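Carboxylesterase (Est-2) (Archaeoglobus fulgidus, PDB 5FRD) probably hydrolyses carboxylic esters as a thermophilic esterase of the alpha/beta hydrolase family, and binds a coenzyme A molecule near its active site. Local coordinates at residues F6-D10 with K77-G81; V14-G19 with G46-P52; I188-T192 with H214-S218. All blocks are in the same frame, centred on the assembly; numbering follows the deposited sequence.

Contact 1: residues F6-D10 with K77-G81; sequences FIDVD and KKTVG
The edge strand 3-9 lies against the C-terminal turn of helix 65-79, and the contact is small, 171 Å² in all. Residues 6-9 are extended; the nearest CA atoms, those of Ile7 and Lys78, are 7.8 Å apart, so side chains must bridge the gap. Ile7 points its CB toward the helix with chi1 p and chi2 t. This sets its CD1 4.1 Å from Lys78 CD, while its CG2 reaches Thr79 CG2 at 4.5 Å; a branched aliphatic suits a place where the helix end presents the methylenes of Lys78 and the methyl of Thr79. Such packing of a helix on one face of the central sheet belongs to the alpha/beta hydrolase fold, here at the outermost antiparallel strand. Asp8 turns its CB away and ties its carboxylate to Gly11 N in the hairpin turn, but its carbonyl faces the helix: O lies 3.4 Å from Lys78 CE and accepts a 2.8 Å hydrogen bond from a water that in turn accepts one of 2.9 Å from Lys78 NZ. To get there Lys78 runs out nearly extended (m, t, t) and bends at chi4 (m), its methylenes packed on Ile7 and Val9, its ammonium reaching the bridging water. Val9, chi1 t, sets CG2 4.3 Å from Lys78 CE, and packs also on Tyr71 and Ser75. Past the helix, Gly81 takes a positive phi of 85°, with backbone angles that would jam a CB against the preceding carbonyl.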
loop_
_atom_site.group_PDB
_atom_site.type_symbol
_atom_site.label_atom_id
_atom_site.label_comp_id
_atom_site.label_asym_id
_atom_site.label_seq_id
_atom_site.Cartn_x
_atom_site.Cartn_y
_atom_site.Cartn_z
ATOM N N PHE A 6 -5.572 -2.165 -18.956
ATOM C CA PHE A 6 -6.827 -2.665 -18.406
ATOM C C PHE A 6 -6.845 -4.167 -18.544
ATOM O O PHE A 6 -6.443 -4.687 -19.577
ATOM C CB PHE A 6 -8.012 -2.047 -19.153
ATOM C CG PHE A 6 -8.122 -0.558 -18.968
ATOM C CD1 PHE A 6 -7.431 0.310 -19.793
ATOM C CD2 PHE A 6 -8.875 -0.046 -17.923
ATOM C CE1 PHE A 6 -7.512 1.694 -19.588
ATOM C CE2 PHE A 6 -8.962 1.335 -17.732
ATOM C CZ PHE A 6 -8.273 2.176 -18.559
ATOM N N ILE A 7 -7.365 -4.817 -17.524
ATOM C CA ILE A 7 -7.609 -6.267 -17.485
ATOM C C ILE A 7 -9.011 -6.485 -16.953
ATOM O O ILE A 7 -9.701 -5.563 -16.505
ATOM C CB ILE A 7 -6.576 -7.005 -16.598
ATOM C CG1 ILE A 7 -6.709 -6.622 -15.133
ATOM C CG2 ILE A 7 -5.179 -6.772 -17.138
ATOM C CD1 ILE A 7 -5.850 -7.442 -14.213
ATOM N N ASP A 8 -9.458 -7.744 -17.018
ATOM C CA ASP A 8 -10.763 -8.127 -16.488
ATOM C C ASP A 8 -10.573 -9.160 -15.400
ATOM O O ASP A 8 -9.857 -10.139 -15.601
ATOM C CB ASP A 8 -11.632 -8.722 -17.594
ATOM C CG ASP A 8 -13.019 -9.090 -17.082
ATOM O OD1 ASP A 8 -13.851 -8.175 -16.939
ATOM O OD2 ASP A 8 -13.245 -10.289 -16.784
ATOM N N VAL A 9 -11.191 -8.924 -14.250
ATOM C CA VAL A 9 -11.242 -9.891 -13.174
ATOM C C VAL A 9 -12.712 -10.230 -12.884
ATOM O O VAL A 9 -13.413 -9.451 -12.260
ATOM C CB VAL A 9 -10.539 -9.390 -11.890
ATOM C CG1 VAL A 9 -10.664 -10.399 -10.759
ATOM C CG2 VAL A 9 -9.072 -9.091 -12.197
ATOM N N ASP A 10 -13.138 -11.425 -13.345
ATOM C CA ASP A 10 -14.532 -11.888 -13.168
ATOM C C ASP A 10 -15.575 -10.859 -13.586
ATOM O O ASP A 10 -16.581 -10.665 -12.910
ATOM C CB ASP A 10 -14.777 -12.262 -11.704
ATOM C CG ASP A 10 -13.819 -13.308 -11.202
ATOM O OD1 ASP A 10 -13.235 -14.039 -12.028
ATOM O OD2 ASP A 10 -13.653 -13.387 -9.967
ATOM N N LYS A 77 -1.457 -12.071 -10.956
ATOM C CA LYS A 77 -1.309 -13.263 -11.793
ATOM C C LYS A 77 -1.400 -12.931 -13.285
ATOM O O LYS A 77 -0.633 -13.469 -14.086
ATOM C CB LYS A 77 -2.371 -14.299 -11.430
ATOM C CG LYS A 77 -2.139 -14.998 -10.113
ATOM C CD LYS A 77 -3.372 -15.810 -9.719
ATOM C CE LYS A 77 -3.203 -16.478 -8.371
ATOM N NZ LYS A 77 -4.430 -17.219 -7.967
ATOM N N LYS A 78 -2.307 -12.020 -13.656
ATOM C CA LYS A 78 -2.562 -11.667 -15.070
ATOM C C LYS A 78 -1.553 -10.704 -15.671
ATOM O O LYS A 78 -1.536 -10.503 -16.884
ATOM C CB LYS A 78 -3.968 -11.071 -15.224
ATOM C CG LYS A 78 -5.093 -12.097 -15.062
ATOM C CD LYS A 78 -6.461 -11.422 -14.991
ATOM C CE LYS A 78 -7.560 -12.363 -14.535
ATOM N NZ LYS A 78 -7.840 -13.422 -15.539
ATOM N N THR A 79 -0.727 -10.068 -14.828
ATOM C CA THR A 79 0.215 -9.081 -15.316
ATOM C C THR A 79 1.652 -9.548 -15.223
ATOM O O THR A 79 2.368 -9.572 -16.217
ATOM C CB THR A 79 0.030 -7.723 -14.581
ATOM O OG1 THR A 79 0.082 -7.933 -13.173
ATOM C CG2 THR A 79 -1.262 -7.063 -14.965
ATOM N N VAL A 80 2.087 -9.923 -14.028
ATOM C CA VAL A 80 3.478 -10.331 -13.766
ATOM C C VAL A 80 3.657 -11.782 -13.328
ATOM O O VAL A 80 4.780 -12.275 -13.371
ATOM C CB VAL A 80 4.167 -9.373 -12.762
ATOM C CG1 VAL A 80 4.422 -8.023 -13.445
ATOM C CG2 VAL A 80 3.354 -9.185 -11.515
ATOM N N GLY A 81 2.592 -12.468 -12.940
ATOM C CA GLY A 81 2.671 -13.880 -12.572
ATOM C C GLY A 81 3.066 -14.079 -11.137
ATOM O O GLY A 81 2.295 -14.644 -10.373
HETATM O O HOH W 1 -9.115 -11.962 -17.661
#

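Contact 2: residues V14-G19 with G46-P52; sequences VSLLKG and GYAIDLP
Four backbone hydrogen bonds join strand 12-18 to strand 47-49 and its flanks: Ala48 N to Leu17 O (2.8 Å), Leu17 N to Ala48 O (2.9 Å), Asp50 N to Ser15 O (2.9 Å) and Gly19 N to Gly46 O (3.0 Å). Asp50, buried, forms a salt bridge with Arg4, which also hydrogen-bonds Ser15 OG; its OD1 accepts from Ala34 N, and its OD2 lies 3.6 Å from Ser15 CB. Lys18 NZ donates to Tyr47 OH at 3.0 Å. The strands are antiparallel, their axes 4.6 Å apart at 148°. Leu17 and Ala48 form the hydrogen-bonded pair (CA-CA 5.2 Å); Leu16 with Ile49 and Lys18 with Tyr47 are non-hydrogen-bonded pairs, at 4.5 and 4.4 Å between CA atoms. Gly46 has phi 101° and psi -163°, where a CB would strike the preceding carbonyl. The Lys18 side chain (p, t, m, t) lies over the Tyr47 ring, Tyr47 being chi1 m, with Lys18 CB 3.9 Å from the ring centroid in a CH-pi contact; a long side chain with a polar tip suits this partly exposed end. Leu16, on the same face, packs its CD2 4.1 Å from Ile49 CB and 4.3 Å from Tyr47 CB, and Val14 CG1 meets Ile49 CG1 at 3.7 Å. Val14 and Ile49 both touch Ser75 of helix 65-79, while Leu16 and Ile49 meet Phe25 of strand 24-27. Leu17 and Ala48 point to the opposite face. Here the antiparallel opening strands of the alpha/beta hydrolase sheet hand over to its parallel core, strand 47-49 having the parallel strand 24-27 as its other neighbour.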
loop_
_atom_site.group_PDB
_atom_site.type_symbol
_atom_site.label_atom_id
_atom_site.label_comp_id
_atom_site.label_asym_id
_atom_site.label_seq_id
_atom_site.Cartn_x
_atom_site.Cartn_y
_atom_site.Cartn_z
ATOM N N VAL A 14 -10.378 -3.812 -14.272
ATOM C CA VAL A 14 -9.309 -3.343 -13.375
ATOM C C VAL A 14 -8.280 -2.623 -14.227
ATOM O O VAL A 14 -7.736 -3.179 -15.168
ATOM C CB VAL A 14 -8.673 -4.493 -12.591
ATOM C CG1 VAL A 14 -7.487 -4.005 -11.753
ATOM C CG2 VAL A 14 -9.710 -5.148 -11.666
ATOM N N SER A 15 -7.973 -1.372 -13.849
ATOM C CA SER A 15 -6.907 -0.615 -14.478
ATOM C C SER A 15 -5.633 -0.711 -13.659
ATOM O O SER A 15 -5.700 -0.826 -12.430
ATOM C CB SER A 15 -7.311 0.834 -14.618
ATOM O OG SER A 15 -6.401 1.515 -15.490
ATOM N N LEU A 16 -4.521 -0.689 -14.351
ATOM C CA LEU A 16 -3.197 -0.613 -13.717
ATOM C C LEU A 16 -2.349 0.405 -14.437
ATOM O O LEU A 16 -2.503 0.629 -15.628
ATOM C CB LEU A 16 -2.483 -1.962 -13.679
ATOM C CG LEU A 16 -3.256 -3.122 -13.026
ATOM C CD1 LEU A 16 -4.019 -3.959 -14.064
ATOM C CD2 LEU A 16 -2.343 -4.034 -12.249
ATOM N N LEU A 17 -1.380 0.965 -13.715
ATOM C CA LEU A 17 -0.300 1.725 -14.328
ATOM C C LEU A 17 0.907 0.833 -14.383
ATOM O O LEU A 17 1.181 0.066 -13.452
ATOM C CB LEU A 17 0.023 2.987 -13.539
ATOM C CG LEU A 17 -1.039 4.052 -13.531
ATOM C CD1 LEU A 17 -0.577 5.207 -12.652
ATOM C CD2 LEU A 17 -1.377 4.540 -14.929
ATOM N N LYS A 18 1.696 0.936 -15.442
ATOM C CA LYS A 18 2.915 0.154 -15.555
ATOM C C LYS A 18 4.070 0.980 -16.073
ATOM O O LYS A 18 3.911 1.858 -16.905
ATOM C CB LYS A 18 2.781 -1.058 -16.447
ATOM C CG LYS A 18 2.423 -0.724 -17.867
ATOM C CD LYS A 18 2.292 -1.978 -18.725
ATOM C CE LYS A 18 3.635 -2.486 -19.211
ATOM N NZ LYS A 18 3.459 -3.744 -20.001
ATOM N N GLY A 19 5.220 0.710 -15.496
ATOM C CA GLY A 19 6.492 1.218 -15.969
ATOM C C GLY A 19 7.257 0.158 -16.690
ATOM O O GLY A 19 6.654 -0.744 -17.295
ATOM N N GLY A 46 7.508 -2.006 -12.889
ATOM C CA GLY A 46 6.461 -2.862 -12.362
ATOM C C GLY A 46 5.065 -2.372 -12.699
ATOM O O GLY A 46 4.868 -1.528 -13.573
ATOM N N TYR A 47 4.089 -2.887 -11.961
ATOM C CA TYR A 47 2.674 -2.584 -12.133
ATOM C C TYR A 47 2.041 -2.133 -10.836
ATOM O O TYR A 47 2.277 -2.760 -9.794
ATOM C CB TYR A 47 1.914 -3.851 -12.564
ATOM C CG TYR A 47 2.050 -4.288 -13.987
ATOM C CD1 TYR A 47 3.171 -4.976 -14.391
ATOM C CD2 TYR A 47 1.062 -4.027 -14.915
ATOM C CE1 TYR A 47 3.291 -5.434 -15.735
ATOM C CE2 TYR A 47 1.162 -4.488 -16.232
ATOM C CZ TYR A 47 2.273 -5.158 -16.605
ATOM O OH TYR A 47 2.383 -5.642 -17.915
ATOM N N ALA A 48 1.213 -1.096 -10.900
ATOM C CA ALA A 48 0.444 -0.617 -9.755
ATOM C C ALA A 48 -1.035 -0.726 -10.049
ATOM O O ALA A 48 -1.507 -0.195 -11.050
ATOM C CB ALA A 48 0.797 0.829 -9.413
ATOM N N ILE A 49 -1.754 -1.425 -9.184
ATOM C CA ILE A 49 -3.186 -1.600 -9.380
ATOM C C ILE A 49 -3.996 -0.372 -8.998
ATOM O O ILE A 49 -3.673 0.309 -8.028
ATOM C CB ILE A 49 -3.654 -2.834 -8.606
ATOM C CG1 ILE A 49 -5.073 -3.248 -9.008
ATOM C CG2 ILE A 49 -3.549 -2.641 -7.103
ATOM C CD1 ILE A 49 -5.530 -4.583 -8.407
ATOM N N ASP A 50 -5.077 -0.082 -9.723
ATOM C CA ASP A 50 -6.183 0.715 -9.172
ATOM C C ASP A 50 -7.164 -0.282 -8.555
ATOM O O ASP A 50 -7.786 -1.049 -9.304
ATOM C CB ASP A 50 -6.945 1.490 -10.272
ATOM C CG ASP A 50 -6.262 2.732 -10.774
ATOM O OD1 ASP A 50 -5.502 3.381 -10.032
ATOM O OD2 ASP A 50 -6.621 3.157 -11.926
ATOM N N LEU A 51 -7.257 -0.398 -7.242
ATOM C CA LEU A 51 -8.249 -1.311 -6.687
ATOM C C LEU A 51 -9.629 -0.930 -7.189
ATOM O O LEU A 51 -9.908 0.250 -7.430
ATOM C CB LEU A 51 -8.225 -1.287 -5.151
ATOM C CG LEU A 51 -7.006 -1.890 -4.465
ATOM C CD1 LEU A 51 -7.012 -1.570 -2.986
ATOM C CD2 LEU A 51 -6.875 -3.383 -4.705
ATOM N N PRO A 52 -10.512 -1.924 -7.360
ATOM C CA PRO A 52 -11.897 -1.548 -7.671
ATOM C C PRO A 52 -12.388 -0.469 -6.710
ATOM O O PRO A 52 -11.945 -0.405 -5.551
ATOM C CB PRO A 52 -12.656 -2.860 -7.491
ATOM C CG PRO A 52 -11.639 -3.902 -7.819
ATOM C CD PRO A 52 -10.340 -3.373 -7.246
#

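Contact 3: residues I188-T192 with H214-S218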
loop_
_atom_site.group_PDB
_atom_site.type_symbol
_atom_site.label_atom_id
_atom_site.label_comp_id
_atom_site.label_asym_id
_atom_site.label_seq_id
_atom_site.Cartn_x
_atom_site.Cartn_y
_atom_site.Cartn_z
ATOM N N ILE A 188 5.474 -15.468 8.045
ATOM C CA ILE A 188 5.841 -14.910 6.764
ATOM C C ILE A 188 7.189 -15.513 6.414
ATOM O O ILE A 188 8.211 -15.252 7.090
ATOM C CB ILE A 188 5.928 -13.382 6.801
ATOM C CG1 ILE A 188 4.597 -12.802 7.308
ATOM C CG2 ILE A 188 6.344 -12.838 5.437
ATOM C CD1 ILE A 188 3.443 -12.912 6.354
ATOM N N GLY A 189 7.201 -16.326 5.360
ATOM C CA GLY A 189 8.395 -17.070 4.964
ATOM C C GLY A 189 9.264 -16.434 3.893
ATOM O O GLY A 189 10.366 -16.903 3.612
ATOM N N VAL A 190 8.787 -15.349 3.295
ATOM C CA VAL A 190 9.515 -14.688 2.213
ATOM C C VAL A 190 10.306 -13.502 2.745
ATOM O O VAL A 190 9.962 -12.981 3.827
ATOM C CB VAL A 190 8.591 -14.240 1.052
ATOM C CG1 VAL A 190 7.973 -15.442 0.361
ATOM C CG2 VAL A 190 7.526 -13.256 1.493
ATOM N N PRO A 191 11.314 -13.053 2.001
ATOM C CA PRO A 191 12.020 -11.847 2.405
ATOM C C PRO A 191 11.049 -10.679 2.490
ATOM O O PRO A 191 10.156 -10.539 1.646
ATOM C CB PRO A 191 13.051 -11.634 1.306
ATOM C CG PRO A 191 13.231 -13.002 0.708
ATOM C CD PRO A 191 11.897 -13.628 0.769
ATOM N N THR A 192 11.252 -9.823 3.473
ATOM C CA THR A 192 10.359 -8.717 3.749
ATOM C C THR A 192 11.192 -7.466 3.996
ATOM O O THR A 192 12.208 -7.500 4.689
ATOM C CB THR A 192 9.434 -9.068 4.921
ATOM O OG1 THR A 192 8.599 -10.205 4.586
ATOM C CG2 THR A 192 8.480 -7.966 5.241
ATOM N N HIS A 214 8.605 -9.997 14.291
ATOM C CA HIS A 214 7.848 -11.250 14.042
ATOM C C HIS A 214 8.057 -11.882 12.699
ATOM O O HIS A 214 7.482 -12.929 12.438
ATOM C CB HIS A 214 6.366 -11.035 14.309
ATOM C CG HIS A 214 6.078 -10.834 15.747
ATOM N ND1 HIS A 214 5.844 -9.599 16.304
ATOM C CD2 HIS A 214 6.094 -11.717 16.775
ATOM C CE1 HIS A 214 5.666 -9.740 17.609
ATOM N NE2 HIS A 214 5.802 -11.015 17.913
ATOM N N ILE A 215 8.834 -11.241 11.854
ATOM C CA ILE A 215 9.167 -11.766 10.536
ATOM C C ILE A 215 10.667 -12.057 10.479
ATOM O O ILE A 215 11.472 -11.122 10.500
ATOM C CB ILE A 215 8.692 -10.803 9.419
ATOM C CG1 ILE A 215 7.171 -10.583 9.512
ATOM C CG2 ILE A 215 9.092 -11.368 8.058
ATOM C CD1 ILE A 215 6.627 -9.494 8.586
ATOM N N PRO A 216 11.067 -13.350 10.334
ATOM C CA PRO A 216 12.497 -13.645 10.451
ATOM C C PRO A 216 13.410 -12.978 9.445
ATOM O O PRO A 216 14.418 -12.388 9.830
ATOM C CB PRO A 216 12.569 -15.170 10.320
ATOM C CG PRO A 216 11.213 -15.645 10.639
ATOM C CD PRO A 216 10.239 -14.562 10.307
ATOM N N ASN A 217 13.055 -13.026 8.161
ATOM C CA ASN A 217 13.869 -12.431 7.142
ATOM C C ASN A 217 13.282 -11.073 6.789
ATOM O O ASN A 217 12.705 -10.917 5.717
ATOM C CB ASN A 217 13.943 -13.294 5.878
ATOM C CG ASN A 217 14.976 -12.794 4.887
ATOM O OD1 ASN A 217 15.609 -11.743 5.083
ATOM N ND2 ASN A 217 15.153 -13.534 3.797
ATOM N N SER A 218 13.312 -10.137 7.727
ATOM C CA SER A 218 12.876 -8.779 7.466
ATOM C C SER A 218 13.973 -7.801 7.745
ATOM O O SER A 218 14.813 -8.064 8.628
ATOM C CB SER A 218 11.607 -8.414 8.235
ATOM O OG SER A 218 11.834 -8.437 9.645
HETATM O O HOH W 2 10.666 -14.092 6.459
HETATM O O HOH W 3 5.703 -14.093 10.648
HETATM O O HOH W 4 13.187 -15.913 3.299
HETATM O O HOH W 5 14.748 -8.983 4.174
#
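Ile215 overlaps Ile188 through its CG2, which lies 4.0 Å from Ile188 CB and 3.7 Å from Thr192 OG1. Two beta-branched aliphatics suit this buried spot, where Ile188 also packs on Tyr99 and Leu109, so that the turn after helix 205-214 rests on the loop leading to strand 192-197. Further along, Pro216 CD sits 3.9 Å from Ile188 O, and the Pro191 ring places CG 3.7 Å from Asn217 ND2; its other neighbours are Phe245 and Val249 of helix 235-249. The backbones then converge. Thr192 N donates to Asn217 O at 2.9 Å, and Ser218 CA comes 3.1 Å from Thr192 O in a CA-H...O contact, as Thr192 and Ser218 pair in parallel with CA atoms 4.5 Å apart. This is the start of the last two parallel strands of the alpha/beta hydrolase sheet, joined by a beta-alpha-beta crossover through helix 205-214. Thr192 OG1 donates to Val190 O at 3.2 Å; Ser218 OG donates to Ile215 O at 2.8 Å and is also hydrogen-bonded to His212 of the preceding helix. Where the loops stand too far apart to bond directly, water joins them. One water donates to Ile188 O (2.8 Å) and Val190 O (2.9 Å) and accepts from Asn217 N (3.1 Å); another links Ile188 N to His214 O at 3.0 and 2.8 Å. With a single direct hydrogen bond across it, the contact relies on solvent to satisfy backbone polar groups that the strand pairing does not yet reach.

Contacts 1 and 2 share one flank of the sheet, their centres 10 Å apart, and touch directly: Ile7 N probably hydrogen-bonds to Val14 O (2.9 Å), and Val80 CG1 packs on Tyr47 CD1 at 3.4 Å. Contact 2 is buried and joins strand to strand through regular backbone bonds; contact 1, at the surface, sets a helix end against the edge strand by aliphatic packing and one water bridge. Contact 3 stands apart, its centre about 27 Å from that of contact 1 and 25 Å from that of contact 2, at the sheet's other edge. Partly buried, it has some strand pairing, like contact 2 but parallel and only beginning, and an apolar patch with bridging waters, as in contact 1.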